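PDB 3ED5: YfnB from Bacillus subtilis, which is a putative hydrolase of the haloacid dehalogenase-like superfamily, possibly with 5'-nucleotidase activity. Local coordinates for residues 39-42 and 43-46; 54-57 and 58-61; 94-97 and 98-102. All coordinates share one frame; numbering follows the deposited sequence.

In the fold
Following the chain from the N terminus, contact 1 comes first: 39-42 ends the loop after helix 21-35 and 43-46 is the opening of helix 42-60. Contact 2 (54-57 and 58-61) lies at the other end of that same helix, about 22 Å from contact 1 between centres, where the helical domain meets helix 186-195 and comes near the nucleophile Asp-13, assigned by similarity. Contact 3 (94-97 and 98-102) finishes helix 87-98 and turns the chain toward helix 108-116. None spans a long loop; the three follow in series, neither nesting nor crossing, and do not touch, contacts 2 and 3 coming nearest at about 5 Å between closest atoms.

Contact 1 (39-42 and 43-46). With FMT (formic acid), chain I.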
loop_
_atom_site.group_PDB
_atom_site.type_symbol
_atom_site.label_atom_id
_atom_site.label_comp_id
_atom_site.label_asym_id
_atom_site.label_seq_id
_atom_site.Cartn_x
_atom_site.Cartn_y
_atom_site.Cartn_z
ATOM N N PRO A 39 21.283 -11.104 -15.123
ATOM C CA PRO A 39 21.468 -11.556 -13.744
ATOM C C PRO A 39 20.982 -10.453 -12.811
ATOM O O PRO A 39 21.265 -9.282 -13.086
ATOM C CB PRO A 39 22.993 -11.742 -13.640
ATOM C CG PRO A 39 23.421 -12.002 -15.047
ATOM C CD PRO A 39 22.563 -11.098 -15.869
ATOM N N LEU A 40 20.225 -10.819 -11.774
ATOM C CA LEU A 40 19.721 -9.857 -10.777
ATOM C C LEU A 40 20.605 -9.994 -9.545
ATOM O O LEU A 40 20.344 -10.814 -8.666
ATOM C CB LEU A 40 18.245 -10.117 -10.443
ATOM C CG LEU A 40 17.573 -9.188 -9.394
ATOM C CD1 LEU A 40 17.732 -7.706 -9.771
ATOM C CD2 LEU A 40 16.118 -9.599 -9.152
ATOM N N THR A 41 21.675 -9.207 -9.518
ATOM C CA THR A 41 22.603 -9.185 -8.397
ATOM C C THR A 41 22.007 -8.536 -7.146
ATOM O O THR A 41 21.018 -7.777 -7.222
ATOM C CB THR A 41 23.902 -8.458 -8.788
ATOM O OG1 THR A 41 23.650 -7.058 -8.944
ATOM C CG2 THR A 41 24.442 -9.021 -10.111
ATOM N N ASN A 42 22.596 -8.845 -5.992
ATOM C CA ASN A 42 22.217 -8.165 -4.750
ATOM C C ASN A 42 22.324 -6.646 -4.873
ATOM O O ASN A 42 21.395 -5.933 -4.459
ATOM C CB ASN A 42 23.084 -8.647 -3.589
ATOM C CG ASN A 42 22.735 -10.041 -3.151
ATOM O OD1 ASN A 42 21.647 -10.545 -3.437
ATOM N ND2 ASN A 42 23.660 -10.684 -2.445
ATOM N N ASP A 43 23.427 -6.172 -5.466
ATOM C CA ASP A 43 23.640 -4.738 -5.646
ATOM C C ASP A 43 22.524 -4.133 -6.464
ATOM O O ASP A 43 21.966 -3.107 -6.062
ATOM C CB ASP A 43 24.999 -4.408 -6.277
ATOM C CG ASP A 43 26.163 -4.691 -5.336
ATOM O OD1 ASP A 43 25.910 -4.973 -4.140
ATOM O OD2 ASP A 43 27.334 -4.647 -5.796
HETATM N N MSE A 44 22.174 -4.773 -7.583
HETATM C CA MSE A 44 21.065 -4.272 -8.414
HETATM C C MSE A 44 19.713 -4.237 -7.712
HETATM O O MSE A 44 18.967 -3.269 -7.855
HETATM C CB MSE A 44 20.965 -5.019 -9.739
HETATM C CG MSE A 44 22.070 -4.630 -10.665
HETATM SE SE MSE A 44 22.283 -5.846 -12.215
HETATM C CE MSE A 44 20.909 -5.050 -13.294
ATOM N N LYS A 45 19.409 -5.286 -6.960
ATOM C CA LYS A 45 18.156 -5.354 -6.228
ATOM C C LYS A 45 18.061 -4.222 -5.199
ATOM O O LYS A 45 16.978 -3.587 -5.036
ATOM C CB LYS A 45 18.072 -6.709 -5.549
ATOM C CG LYS A 45 16.682 -7.112 -5.160
ATOM C CD LYS A 45 16.509 -8.623 -5.251
ATOM C CE LYS A 45 17.641 -9.402 -4.554
ATOM N NZ LYS A 45 17.072 -10.513 -3.706
ATOM N N ALA A 46 19.166 -3.990 -4.499
ATOM C CA ALA A 46 19.244 -2.936 -3.503
ATOM C C ALA A 46 19.045 -1.584 -4.188
ATOM O O ALA A 46 18.258 -0.761 -3.715
ATOM C CB ALA A 46 20.577 -2.977 -2.782
HETATM C C FMT I . 25.755 -5.615 -10.639
HETATM O O1 FMT I . 26.022 -5.821 -9.449
HETATM O O2 FMT I . 26.572 -5.540 -11.569
#
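Thr-41 OG1 is gripped from two directions: it accepts the backbone N-H of Met-44 at 3.0 Å and donates to O1 of a bound formic acid at 2.7 Å. The first bond makes Thr-41 the N-cap of helix 42-60, its hydroxyl taking up an N-H of the first turn. With chi1 at 70° the oxygen sits between the backbone N and the carbonyl carbon, turned toward the start of the helix, while CG2 lies beside the backbone N and also packs against the formic acid. That molecule, probably from the crystallisation liquor, lies against CB of Asp-43 and CG of Met-44. After the cap the regular helix pattern sets in, Lys-45 N bonding to Thr-41 O and Ala-46 N to Asn-42 O. The selenomethionine at Met-44 bends at chi3 (83°), and its SE lies 3.7 Å from Pro-39 O; its side chain also packs on Phe-33 of helix 21-35. Leu-40 packs its methyls on the first turn: CD1 rests 4.2 Å from CB of Met-44, and its side chain also touches Leu-29 and Phe-33. Lys-45 crosses Leu-40 at about a right angle, its CD meeting Leu-40 CD2 at 4.0 Å.

Contact 2 (54-57 and 58-61); sequences GLWR and AFEE
Arg-57 reaches forward along the helix to two glutamates and uses a different part of its guanidinium for each. Arg-57 NH1 donates to Glu-60 OE1 at 2.9 Å, a salt bridge at the guanidinium edge that is bent to 145° at the hydrogen and meets the carboxylate on its anti side. Glu-61 OE2 comes over one face instead, 2.9 Å from Arg-57 NH2 and 3.2 Å from CZ; no N-H points at it, and only the charges attract. Bends at chi2 and chi3 lay the arginine chain along the next turn. These i to i+3 and i to i+4 pairs form a salt-bridge network on the last turns of helix 42-60, where Thr-187 of helix 186-195 also bonds to Glu-60 OE1. The Glu-60 side chain is about 8 Å from that of Asp-13, the nucleophile by similarity. With an alanine here in place of Arg-57, Glu-61 would probably lose this charged mate and be free to turn, while Glu-60 would keep Thr-187. Trp-56 and Phe-59 run side by side, pointing the same way, with ring planes at 83° and Trp-56 CE3 3.8 Å from Phe-59 CD2. Both side chains also touch Val-69 of helix 66-80.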
loop_
_atom_site.group_PDB
_atom_site.type_symbol
_atom_site.label_atom_id
_atom_site.label_comp_id
_atom_site.label_asym_id
_atom_site.label_seq_id
_atom_site.Cartn_x
_atom_site.Cartn_y
_atom_site.Cartn_z
ATOM N N GLY A 54 12.518 6.312 -3.913
ATOM C CA GLY A 54 12.652 7.739 -4.190
ATOM C C GLY A 54 11.626 8.247 -5.192
ATOM O O GLY A 54 11.156 9.363 -5.067
ATOM N N LEU A 55 11.318 7.438 -6.210
ATOM C CA LEU A 55 10.360 7.852 -7.234
ATOM C C LEU A 55 8.947 7.849 -6.625
ATOM O O LEU A 55 8.213 8.820 -6.801
ATOM C CB LEU A 55 10.434 6.941 -8.470
ATOM C CG LEU A 55 11.783 6.919 -9.219
ATOM C CD1 LEU A 55 11.747 5.804 -10.258
ATOM C CD2 LEU A 55 12.057 8.264 -9.882
ATOM N N TRP A 56 8.591 6.803 -5.877
ATOM C CA TRP A 56 7.247 6.808 -5.229
ATOM C C TRP A 56 7.132 7.970 -4.255
ATOM O O TRP A 56 6.069 8.606 -4.165
ATOM C CB TRP A 56 6.881 5.473 -4.535
ATOM C CG TRP A 56 6.469 4.434 -5.498
ATOM C CD1 TRP A 56 7.332 3.582 -6.219
ATOM C CD2 TRP A 56 5.146 4.137 -5.958
ATOM N NE1 TRP A 56 6.591 2.771 -7.052
ATOM C CE2 TRP A 56 5.254 3.087 -6.906
ATOM C CE3 TRP A 56 3.849 4.601 -5.595
ATOM C CZ2 TRP A 56 4.140 2.518 -7.538
ATOM C CZ3 TRP A 56 2.729 4.037 -6.248
ATOM C CH2 TRP A 56 2.882 3.006 -7.213
ATOM N N ARG A 57 8.200 8.276 -3.524
ATOM C CA ARG A 57 8.137 9.442 -2.635
ATOM C C ARG A 57 7.883 10.723 -3.425
ATOM O O ARG A 57 7.083 11.564 -3.002
ATOM C CB ARG A 57 9.402 9.618 -1.771
ATOM C CG ARG A 57 9.459 8.600 -0.626
ATOM C CD ARG A 57 8.375 8.899 0.459
ATOM N NE ARG A 57 8.664 10.183 1.081
ATOM C CZ ARG A 57 7.838 11.219 1.133
ATOM N NH1 ARG A 57 6.606 11.151 0.634
ATOM N NH2 ARG A 57 8.247 12.335 1.719
ATOM N N ALA A 58 8.564 10.880 -4.565
ATOM C CA ALA A 58 8.370 12.082 -5.411
ATOM C C ALA A 58 6.901 12.167 -5.855
ATOM O O ALA A 58 6.274 13.250 -5.791
ATOM C CB ALA A 58 9.330 12.092 -6.612
ATOM N N PHE A 59 6.323 11.023 -6.211
ATOM C CA PHE A 59 4.873 10.980 -6.537
ATOM C C PHE A 59 3.980 11.364 -5.343
ATOM O O PHE A 59 3.073 12.195 -5.496
ATOM C CB PHE A 59 4.532 9.617 -7.113
ATOM C CG PHE A 59 3.079 9.215 -6.987
ATOM C CD1 PHE A 59 2.078 9.847 -7.734
ATOM C CD2 PHE A 59 2.742 8.152 -6.164
ATOM C CE1 PHE A 59 0.743 9.417 -7.640
ATOM C CE2 PHE A 59 1.401 7.705 -6.055
ATOM C CZ PHE A 59 0.411 8.357 -6.802
ATOM N N GLU A 60 4.239 10.790 -4.167
ATOM C CA GLU A 60 3.478 11.185 -2.953
ATOM C C GLU A 60 3.553 12.685 -2.705
ATOM O O GLU A 60 2.543 13.319 -2.301
ATOM C CB GLU A 60 3.971 10.442 -1.708
ATOM C CG GLU A 60 3.607 8.960 -1.717
ATOM C CD GLU A 60 4.276 8.160 -0.597
ATOM O OE1 GLU A 60 4.916 8.756 0.311
ATOM O OE2 GLU A 60 4.148 6.923 -0.633
ATOM N N GLU A 61 4.722 13.269 -2.971
ATOM C CA GLU A 61 4.968 14.686 -2.711
ATOM C C GLU A 61 4.396 15.606 -3.785
ATOM O O GLU A 61 4.491 16.836 -3.668
ATOM C CB GLU A 61 6.483 14.950 -2.611
ATOM C CG GLU A 61 7.148 14.355 -1.391
ATOM C CD GLU A 61 8.670 14.116 -1.629
ATOM O OE1 GLU A 61 9.265 14.683 -2.587
ATOM O OE2 GLU A 61 9.276 13.352 -0.848
#

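Contact 3 (94-97 and 98-102). With FMT (formic acid), chain B.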
loop_
_atom_site.group_PDB
_atom_site.type_symbol
_atom_site.label_atom_id
_atom_site.label_comp_id
_atom_site.label_asym_id
_atom_site.label_seq_id
_atom_site.Cartn_x
_atom_site.Cartn_y
_atom_site.Cartn_z
ATOM N N TYR A 94 6.848 -6.434 -15.948
ATOM C CA TYR A 94 6.881 -6.493 -14.510
ATOM C C TYR A 94 5.461 -6.498 -13.944
ATOM O O TYR A 94 5.125 -7.290 -13.024
ATOM C CB TYR A 94 7.564 -5.230 -14.000
ATOM C CG TYR A 94 7.632 -5.162 -12.505
ATOM C CD1 TYR A 94 8.434 -6.047 -11.815
ATOM C CD2 TYR A 94 6.899 -4.209 -11.778
ATOM C CE1 TYR A 94 8.563 -5.997 -10.449
ATOM C CE2 TYR A 94 7.034 -4.139 -10.356
ATOM C CZ TYR A 94 7.871 -5.071 -9.723
ATOM O OH TYR A 94 8.093 -5.125 -8.369
ATOM N N ARG A 95 4.649 -5.621 -14.507
ATOM C CA ARG A 95 3.264 -5.406 -14.019
ATOM C C ARG A 95 2.444 -6.712 -14.075
ATOM O O ARG A 95 1.661 -7.033 -13.154
ATOM C CB ARG A 95 2.591 -4.311 -14.891
ATOM C CG ARG A 95 1.102 -4.036 -14.592
ATOM C CD ARG A 95 0.900 -3.468 -13.209
ATOM N NE ARG A 95 1.829 -2.365 -12.837
ATOM C CZ ARG A 95 1.909 -1.842 -11.619
ATOM N NH1 ARG A 95 1.078 -2.258 -10.656
ATOM N NH2 ARG A 95 2.785 -0.872 -11.345
ATOM N N ARG A 96 2.578 -7.434 -15.182
ATOM C CA ARG A 96 1.875 -8.697 -15.348
ATOM C C ARG A 96 2.265 -9.695 -14.249
ATOM O O ARG A 96 1.384 -10.334 -13.644
ATOM C CB ARG A 96 2.076 -9.270 -16.744
ATOM C CG ARG A 96 1.124 -10.404 -17.037
ATOM C CD ARG A 96 1.683 -11.733 -16.578
ATOM N NE ARG A 96 2.698 -12.208 -17.512
ATOM C CZ ARG A 96 3.170 -13.450 -17.542
ATOM N NH1 ARG A 96 2.730 -14.360 -16.666
ATOM N NH2 ARG A 96 4.085 -13.774 -18.449
ATOM N N PHE A 97 3.567 -9.808 -13.977
ATOM C CA PHE A 97 4.041 -10.704 -12.912
ATOM C C PHE A 97 3.631 -10.238 -11.521
ATOM O O PHE A 97 3.257 -11.056 -10.684
ATOM C CB PHE A 97 5.555 -10.836 -12.926
ATOM C CG PHE A 97 6.107 -11.451 -14.189
ATOM C CD1 PHE A 97 5.568 -12.636 -14.703
ATOM C CD2 PHE A 97 7.184 -10.849 -14.839
ATOM C CE1 PHE A 97 6.102 -13.234 -15.875
ATOM C CE2 PHE A 97 7.730 -11.438 -16.011
ATOM C CZ PHE A 97 7.183 -12.624 -16.528
ATOM N N LEU A 98 3.690 -8.933 -11.277
ATOM C CA LEU A 98 3.261 -8.391 -10.000
ATOM C C LEU A 98 1.788 -8.714 -9.782
ATOM O O LEU A 98 1.377 -9.014 -8.646
ATOM C CB LEU A 98 3.442 -6.864 -9.987
ATOM C CG LEU A 98 3.317 -6.164 -8.636
ATOM C CD1 LEU A 98 4.528 -6.568 -7.726
ATOM C CD2 LEU A 98 3.291 -4.656 -8.838
ATOM N N GLU A 99 1.003 -8.665 -10.861
ATOM C CA GLU A 99 -0.451 -8.879 -10.750
ATOM C C GLU A 99 -0.809 -10.328 -10.500
ATOM O O GLU A 99 -1.958 -10.638 -10.263
ATOM C CB GLU A 99 -1.207 -8.327 -11.981
ATOM C CG GLU A 99 -1.250 -6.814 -11.950
ATOM C CD GLU A 99 -1.964 -6.175 -13.143
ATOM O OE1 GLU A 99 -2.166 -6.862 -14.181
ATOM O OE2 GLU A 99 -2.288 -4.970 -13.030
ATOM N N GLU A 100 0.168 -11.225 -10.579
ATOM C CA GLU A 100 -0.040 -12.615 -10.212
ATOM C C GLU A 100 0.379 -12.953 -8.778
ATOM O O GLU A 100 0.272 -14.099 -8.362
ATOM C CB GLU A 100 0.649 -13.528 -11.207
ATOM C CG GLU A 100 -0.051 -13.509 -12.577
ATOM C CD GLU A 100 0.720 -14.253 -13.647
ATOM O OE1 GLU A 100 1.847 -13.859 -14.000
ATOM O OE2 GLU A 100 0.157 -15.215 -14.171
ATOM N N GLY A 101 0.865 -11.965 -8.046
ATOM C CA GLY A 101 1.296 -12.150 -6.658
ATOM C C GLY A 101 0.220 -11.585 -5.735
ATOM O O GLY A 101 0.029 -10.371 -5.692
ATOM N N HIS A 102 -0.477 -12.459 -5.012
ATOM C CA HIS A 102 -1.541 -12.012 -4.072
ATOM C C HIS A 102 -1.352 -12.684 -2.722
ATOM O O HIS A 102 -2.316 -13.018 -2.041
ATOM C CB HIS A 102 -2.954 -12.295 -4.628
ATOM C CG HIS A 102 -3.086 -13.637 -5.270
ATOM N ND1 HIS A 102 -3.454 -14.774 -4.581
ATOM C CD2 HIS A 102 -2.844 -14.028 -6.545
ATOM C CE1 HIS A 102 -3.419 -15.809 -5.401
ATOM N NE2 HIS A 102 -3.069 -15.378 -6.601
HETATM C C FMT B . 3.831 -0.953 -7.771
HETATM O O1 FMT B . 4.976 -1.298 -8.008
HETATM O O2 FMT B . 3.111 -0.414 -8.593
#
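Leu-98 turns a methyl to each of two side chains of the previous turn: CD1 approaches Tyr-94 OH at 3.9 Å, while CD2 lies over one face of the Arg-95 guanidinium, 3.7 Å from NH1. The leucine CG stands anti to its backbone nitrogen (chi1 -168°), which sends the fork back along the preceding turn. At the guanidinium edge, in plane, Arg-95 NH2 donates to O2 of a bound formic acid at 2.8 Å; Arg-73 shares that molecule, and Glu-91 OE2 forms a salt bridge with Arg-95 NH2. Glu-99 crosses the arginine chain with its carboxylate plane turned 73° from the guanidinium, Glu-99 OE2 lying 3.5 Å from Arg-95 CD; Thr-131 OG1 bonds both Glu-99 OE2 and Arg-95 NH1. Helix 87-98 gives out here in a type I beta turn from Leu-98 to Gly-101; Glu-100 N reaches Phe-97 O at 3.1 Å from well above the carbonyl plane. Arg-96 NH1 forms a salt bridge with Glu-100 OE1 at 2.9 Å, meeting its syn side with the planes 54° apart. Phe-97 CE1 lies over one face of the Arg-96 guanidinium, toward its rim, and Glu-100 OE1 lies at the edge of the Phe-97 ring.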